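Long-range contact in Alr4995 protein (Nostoc sp., PDB 6LRF), which is a bifunctional enzyme that combines arginine dihydrolase and ornithine cyclodeaminase activities in one chain: residues B[653-658]-B[674-679]. Sequence-based numbering, arbitrary orientation.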
# COMPACT_ATOMS: atom_id res chain seq x y z
N VAL B 653 -2.58 14.30 17.51
CA VAL B 653 -3.40 13.93 16.37
C VAL B 653 -2.50 13.82 15.14
O VAL B 653 -1.85 14.77 14.74
CB VAL B 653 -4.52 14.95 16.12
CG1 VAL B 653 -5.41 14.48 14.98
CG2 VAL B 653 -5.34 15.15 17.39
N CYS B 654 -2.47 12.63 14.57
CA CYS B 654 -1.53 12.31 13.51
C CYS B 654 -2.26 11.94 12.22
O CYS B 654 -2.94 10.92 12.16
CB CYS B 654 -0.61 11.18 13.93
SG CYS B 654 0.79 10.93 12.80
N VAL B 655 -2.11 12.76 11.19
CA VAL B 655 -2.76 12.49 9.91
C VAL B 655 -1.71 12.30 8.83
O VAL B 655 -0.82 13.13 8.67
CB VAL B 655 -3.71 13.64 9.52
CG1 VAL B 655 -4.56 13.23 8.33
CG2 VAL B 655 -4.60 14.01 10.70
N ASP B 656 -1.82 11.20 8.10
CA ASP B 656 -0.89 10.91 7.02
C ASP B 656 -1.49 9.84 6.13
O ASP B 656 -2.23 8.98 6.61
CB ASP B 656 0.48 10.48 7.57
CG ASP B 656 1.63 10.84 6.64
OD1 ASP B 656 1.45 10.78 5.40
OD2 ASP B 656 2.73 11.20 7.16
N ILE B 657 -1.19 9.88 4.84
CA ILE B 657 -1.72 8.88 3.91
C ILE B 657 -0.91 7.59 4.03
O ILE B 657 -1.36 6.52 3.64
CB ILE B 657 -1.72 9.38 2.43
CG1 ILE B 657 -2.70 8.56 1.58
CG2 ILE B 657 -0.31 9.31 1.82
CD1 ILE B 657 -4.09 8.43 2.18
N ASN B 658 0.30 7.73 4.57
CA ASN B 658 1.17 6.60 4.84
C ASN B 658 0.91 6.03 6.24
O ASN B 658 1.32 6.62 7.24
CB ASN B 658 2.64 7.01 4.72
CG ASN B 658 3.59 5.83 4.77
OD1 ASN B 658 3.24 4.74 5.23
ND2 ASN B 658 4.82 6.03 4.29
N VAL B 674 -4.31 9.96 18.60
CA VAL B 674 -5.22 9.43 17.59
C VAL B 674 -4.55 9.56 16.22
O VAL B 674 -3.79 10.51 15.96
CB VAL B 674 -6.61 10.11 17.62
CG1 VAL B 674 -6.57 11.51 17.00
CG2 VAL B 674 -7.64 9.23 16.89
N GLY B 675 -4.80 8.58 15.36
CA GLY B 675 -4.23 8.58 14.03
C GLY B 675 -5.26 8.18 13.00
O GLY B 675 -6.07 7.28 13.24
N VAL B 676 -5.25 8.85 11.85
CA VAL B 676 -6.04 8.45 10.69
C VAL B 676 -5.15 8.41 9.46
O VAL B 676 -4.27 9.25 9.28
CB VAL B 676 -7.25 9.39 10.41
CG1 VAL B 676 -8.43 9.02 11.28
CG2 VAL B 676 -6.87 10.83 10.60
N VAL B 677 -5.39 7.40 8.62
CA VAL B 677 -4.67 7.25 7.38
C VAL B 677 -5.57 7.72 6.27
O VAL B 677 -6.50 7.02 5.88
CB VAL B 677 -4.25 5.81 7.13
CG1 VAL B 677 -3.52 5.72 5.80
CG2 VAL B 677 -3.37 5.33 8.26
N THR B 678 -5.31 8.92 5.78
CA THR B 678 -6.25 9.56 4.88
C THR B 678 -5.58 10.75 4.19
O THR B 678 -4.44 11.10 4.49
CB THR B 678 -7.52 10.01 5.64
OG1 THR B 678 -8.59 10.26 4.71
CG2 THR B 678 -7.27 11.24 6.50
N ASP B 679 -6.30 11.33 3.24
CA ASP B 679 -5.89 12.55 2.58
C ASP B 679 -5.97 13.69 3.59
O ASP B 679 -7.04 13.92 4.17
CB ASP B 679 -6.80 12.83 1.38
CG ASP B 679 -6.46 14.11 0.65
OD1 ASP B 679 -6.58 15.20 1.27
OD2 ASP B 679 -6.11 14.03 -0.55
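C654 O is gripped from across the strand pair by two groups: V676 N donates a hydrogen bond to it at 3.1 Å, close to the line of the carbonyl, and G675 CA adds a CA-H...O contact at 3.3 Å. One step back along the ladder, C654 N reaches V674 O at 2.9 Å. C654 thus offers both its backbone N and O to 674-679, and the 11° between the strand directions confirms parallel pairing. Farther on the ladder slackens. The bond from D656 N to V676 O is weak, and T678 N meets D656 O at 3.2 Å from above the carbonyl plane, 53° out of it.

On one face, valines from the two strands lie side by side. V674 CG1, set between its own backbone N and carbonyl carbon (chi1 75°), touches V653 CG1 at 3.8 Å, and V676 CG2 sits against both methyls of V655. V655 CG1 also meets the methyl of T678, whose side chain runs at a slant to it. Farther along, the tip of I657, CD1, lies 3.4 Å from T678 C, over the backbone leading to D679.

N658 and D679 each occupy an N-cap, their OD1 atoms accepting from A660 N and L682 N. The pair closes the beta-alpha-beta unit 651-656, 659-665, 673-677. Strand 673-677 is the outermost strand of the parallel Rossmann-type sheet within this chain, and 651-656 lies between it and 629-633; helices 467-486 and 680-694 cover the valine face, while helix 659-665 packs on C654 and D656.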